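PDB 2FCL: hypothetical protein TM1012 from Thermotoga maritima, which is of unknown function but probably transfers a nucleotidyl group from a nucleoside triphosphate to an acceptor. Local coordinates for residues 43-49 against 139-145. Where two conformers were deposited one is given. Numbering follows the deposited sequence.
Sequences SFALQGV and VLSLEYE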
ATOM      1  N   SER A  43      -4.952   3.229  -3.597  1.00  9.33           N
ATOM      2  CA  SER A  43      -4.542   4.570  -3.200  1.00  9.64           C
ATOM      3  C   SER A  43      -4.725   5.551  -4.348  1.00  9.94           C
ATOM      4  O   SER A  43      -5.232   6.658  -4.161  1.00 11.18           O
ATOM      5  CB  SER A  43      -3.088   4.588  -2.792  1.00  9.97           C
ATOM      6  OG  SER A  43      -2.636   5.910  -2.537  1.00 11.01           O
ATOM      7  N   PHE A  44      -4.308   5.152  -5.541  1.00  9.73           N
ATOM      8  CA  PHE A  44      -4.423   6.026  -6.694  1.00 10.57           C
ATOM      9  C   PHE A  44      -5.898   6.350  -6.925  1.00 10.98           C
ATOM     10  O   PHE A  44      -6.266   7.503  -7.118  1.00 12.21           O
ATOM     11  CB  PHE A  44      -3.835   5.361  -7.947  1.00 11.19           C
ATOM     12  CG  PHE A  44      -2.396   4.930  -7.829  1.00 12.41           C
ATOM     13  CD1 PHE A  44      -1.537   5.446  -6.891  1.00 12.32           C
ATOM     14  CD2 PHE A  44      -1.918   3.956  -8.686  1.00 16.98           C
ATOM     15  CE1 PHE A  44      -0.236   5.040  -6.828  1.00 13.88           C
ATOM     16  CE2 PHE A  44      -0.620   3.527  -8.607  1.00 17.64           C
ATOM     17  CZ  PHE A  44       0.225   4.069  -7.678  1.00 17.13           C
ATOM     18  N   ALA A  45      -6.748   5.327  -6.899  1.00 11.08           N
ATOM     19  CA  ALA A  45      -8.175   5.532  -7.110  1.00 11.50           C
ATOM     20  C   ALA A  45      -8.800   6.413  -6.040  1.00 11.52           C
ATOM     21  O   ALA A  45      -9.597   7.301  -6.334  1.00 13.18           O
ATOM     22  CB  ALA A  45      -8.898   4.197  -7.212  1.00 13.65           C
ATOM     23  N   LEU A  46      -8.426   6.192  -4.784  1.00 10.06           N
ATOM     24  CA  LEU A  46      -8.913   7.031  -3.697  1.00 10.79           C
ATOM     25  C   LEU A  46      -8.557   8.488  -3.905  1.00 11.05           C
ATOM     26  O   LEU A  46      -9.290   9.370  -3.466  1.00 12.85           O
ATOM     27  CB  LEU A  46      -8.332   6.564  -2.365  1.00 11.05           C
ATOM     28  CG  LEU A  46      -8.966   5.297  -1.787  1.00 11.28           C
ATOM     29  CD1 LEU A  46      -8.121   4.752  -0.657  1.00 12.22           C
ATOM     30  CD2 LEU A  46     -10.385   5.558  -1.335  1.00 14.52           C
ATOM     31  N   GLN A  47      -7.404   8.729  -4.521  1.00 11.01           N
ATOM     32  CA  GLN A  47      -6.917  10.081  -4.778  1.00 11.20           C
ATOM     33  C   GLN A  47      -7.385  10.653  -6.104  1.00 12.32           C
ATOM     34  O   GLN A  47      -7.000  11.755  -6.456  1.00 15.52           O
ATOM     35  CB  GLN A  47      -5.387  10.109  -4.674  1.00 11.14           C
ATOM     36  CG  GLN A  47      -4.920   9.747  -3.271  1.00 11.08           C
ATOM     37  CD  GLN A  47      -3.451   9.940  -3.061  1.00 10.42           C
ATOM     38  OE1 GLN A  47      -2.977  11.070  -3.001  1.00 11.87           O
ATOM     39  NE2 GLN A  47      -2.705   8.840  -2.988  1.00 10.10           N
ATOM     40  N   GLY A  48      -8.252   9.937  -6.810  1.00 12.94           N
ATOM     41  CA  GLY A  48      -8.873  10.453  -8.024  1.00 13.96           C
ATOM     42  C   GLY A  48      -8.340   9.951  -9.347  1.00 14.36           C
ATOM     43  O   GLY A  48      -8.832  10.374 -10.397  1.00 16.38           O
ATOM     44  N   VAL A  49      -7.325   9.087  -9.336  1.00 14.13           N
ATOM     45  CA  VAL A  49      -6.734   8.582 -10.587  1.00 13.37           C
ATOM     46  C   VAL A  49      -7.588   7.420 -11.063  1.00 15.29           C
ATOM     47  O   VAL A  49      -7.785   6.473 -10.320  1.00 15.55           O
ATOM     48  CB  VAL A  49      -5.279   8.112 -10.382  1.00 13.70           C
ATOM     49  CG1 VAL A  49      -4.595   7.840 -11.720  1.00 16.50           C
ATOM     50  CG2 VAL A  49      -4.492   9.113  -9.561  1.00 14.37           C
ATOM     51  N   VAL A 139      -3.013   7.433   2.857  1.00  8.32           N
ATOM     52  CA  VAL A 139      -2.549   7.055   1.536  1.00  8.66           C
ATOM     53  C   VAL A 139      -1.179   7.654   1.301  1.00  9.75           C
ATOM     54  O   VAL A 139      -0.755   8.574   1.991  1.00 10.00           O
ATOM     55  CB  VAL A 139      -3.509   7.504   0.404  1.00  9.83           C
ATOM     56  CG1 VAL A 139      -4.884   6.882   0.554  1.00 10.25           C
ATOM     57  CG2 VAL A 139      -3.634   9.021   0.369  1.00 10.28           C
ATOM     58  N   LEU A 140      -0.494   7.097   0.319  1.00 11.09           N
ATOM     59  CA  LEU A 140       0.856   7.468   0.017  1.00 12.16           C
ATOM     60  C   LEU A 140       0.879   8.521  -1.096  1.00 11.06           C
ATOM     61  O   LEU A 140       0.140   8.454  -2.062  1.00 10.62           O
ATOM     62  CB  LEU A 140       1.623   6.202  -0.412  1.00 12.95           C
ATOM     63  CG  LEU A 140       3.145   6.291  -0.541  1.00 13.67           C
ATOM     64  CD1 LEU A 140       3.774   6.866   0.698  1.00 15.33           C
ATOM     65  CD2 LEU A 140       3.711   4.920  -0.812  1.00 14.02           C
ATOM     66  N   SER A 141       1.742   9.510  -0.942  1.00 12.07           N
ATOM     67  CA  SER A 141       1.983  10.533  -1.957  1.00 13.08           C
ATOM     68  C   SER A 141       2.104   9.975  -3.375  1.00 11.38           C
ATOM     69  O   SER A 141       2.901   9.071  -3.596  1.00 11.98           O
ATOM     70  CB  SER A 141       3.298  11.246  -1.620  1.00 14.16           C
ATOM     71  OG  SER A 141       3.776  12.028  -2.687  1.00 15.70           O
ATOM     72  N   LEU A 142       1.331  10.526  -4.310  1.00 11.17           N
ATOM     73  CA  LEU A 142       1.399  10.095  -5.712  1.00 11.06           C
ATOM     74  C   LEU A 142       2.755  10.413  -6.330  1.00 11.12           C
ATOM     75  O   LEU A 142       3.279   9.624  -7.098  1.00 11.28           O
ATOM     76  CB  LEU A 142       0.295  10.751  -6.537  1.00 11.69           C
ATOM     77  CG  LEU A 142      -1.126  10.337  -6.155  1.00 11.65           C
ATOM     78  CD1 LEU A 142      -2.159  11.090  -6.988  1.00 13.49           C
ATOM     79  CD2 LEU A 142      -1.331   8.850  -6.305  1.00 11.89           C
ATOM     80  N   GLU A 143       3.333  11.553  -5.972  1.00 11.45           N
ATOM     81  CA  GLU A 143       4.665  11.906  -6.465  0.50 11.46           C
ATOM     82  C   GLU A 143       5.696  10.893  -5.998  1.00 11.30           C
ATOM     83  O   GLU A 143       6.572  10.472  -6.773  1.00 12.26           O
ATOM     84  CB  GLU A 143       5.065  13.323  -6.042  0.50 12.11           C
ATOM     85  CG  GLU A 143       4.255  14.429  -6.710  0.50 12.31           C
ATOM     86  CD  GLU A 143       4.538  14.576  -8.200  0.50 13.74           C
ATOM     87  OE1 GLU A 143       5.405  13.848  -8.732  0.50 14.96           O
ATOM     88  OE2 GLU A 143       3.870  15.409  -8.843  0.50 14.44           O
ATOM     89  N   TYR A 144       5.599  10.495  -4.726  1.00 11.04           N
ATOM     90  CA  TYR A 144       6.488   9.483  -4.190  1.00 11.15           C
ATOM     91  C   TYR A 144       6.347   8.155  -4.949  1.00 10.79           C
ATOM     92  O   TYR A 144       7.345   7.540  -5.329  1.00 11.05           O
ATOM     93  CB  TYR A 144       6.251   9.280  -2.683  1.00 11.27           C
ATOM     94  CG  TYR A 144       7.140   8.231  -2.075  1.00 11.48           C
ATOM     95  CD1 TYR A 144       6.760   6.891  -2.081  1.00 14.01           C
ATOM     96  CD2 TYR A 144       8.362   8.561  -1.543  1.00 13.83           C
ATOM     97  CE1 TYR A 144       7.578   5.933  -1.564  1.00 14.96           C
ATOM     98  CE2 TYR A 144       9.174   7.612  -1.029  1.00 14.23           C
ATOM     99  CZ  TYR A 144       8.793   6.294  -1.033  1.00 15.43           C
ATOM    100  OH  TYR A 144       9.642   5.359  -0.468  1.00 17.79           O
ATOM    101  N   GLU A 145       5.122   7.705  -5.165  1.00 10.42           N
ATOM    102  CA  GLU A 145       4.924   6.452  -5.906  1.00 10.54           C
ATOM    103  C   GLU A 145       5.387   6.552  -7.334  1.00  9.83           C
ATOM    104  O   GLU A 145       5.948   5.601  -7.858  1.00 11.22           O
ATOM    105  CB  GLU A 145       3.486   5.994  -5.838  1.00 12.15           C
ATOM    106  CG  GLU A 145       3.072   5.640  -4.397  1.00 14.48           C
ATOM    107  CD  GLU A 145       2.446   4.270  -4.280  1.00 13.43           C
ATOM    108  OE1 GLU A 145       3.121   3.272  -4.585  1.00 18.78           O
ATOM    109  OE2 GLU A 145       1.282   4.150  -3.855  1.00 12.06           O
TER
HETATM  110  O   HOH W   1      -0.342   6.305  -3.733  1.00 13.73           O
HETATM  111  O   HOH W   2      -0.681  12.499  -3.470  1.00 16.86           O
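Leu142 fills the apolar centre of this contact: its CD2 lies 3.5 Å from Phe44 CD1 and its CD1 lies 4.0 Å from Val49 CG2, so one leucine side chain bridges the last turn of helix 40-46 and the loop that follows. The Phe44 side chain, which also touches Leu161, reaches along the first turn of helix 142-149. A second apolar pair forms where Val139 CG1 meets Leu46 CD1 at 4.1 Å; Val139 CG2 packs against the Gln47 amide, 3.5 Å from Gln47 NE2. The fold is consistent with the nucleotidyltransferase superfamily, to whose clan the aminoglycoside-2''-adenylyltransferase family belongs; here the helix following edge strand 36-39 is joined to a helix nearly a hundred residues later. A Schellman motif ends the earlier helix, with Val49 N bonded to Phe44 O (2.9 Å), Gly48 N to Ala45 O (3.0 Å) and Gly48 at positive phi, and this turn brings Val49 back onto Leu142. Ser141 is the N-cap just before helix 142-149; its OG accepts from Tyr144 N at 3.1 Å. Gln47 spans the gap between the two ends: NE2 donates to Leu140 O (3.0 Å, 155°) and to Ser43 OG (3.0 Å), while a water 2.7 Å from Gln47 OE1 also accepts from Leu142 N at 2.9 Å. A second water accepts a hydrogen bond from Ser43 OG at 2.6 Å and donates to Leu140 O (2.8 Å) and Glu145 OE2 (2.7 Å). That carboxylate oxygen also accepts from Gly40 N, at the start of the earlier helix.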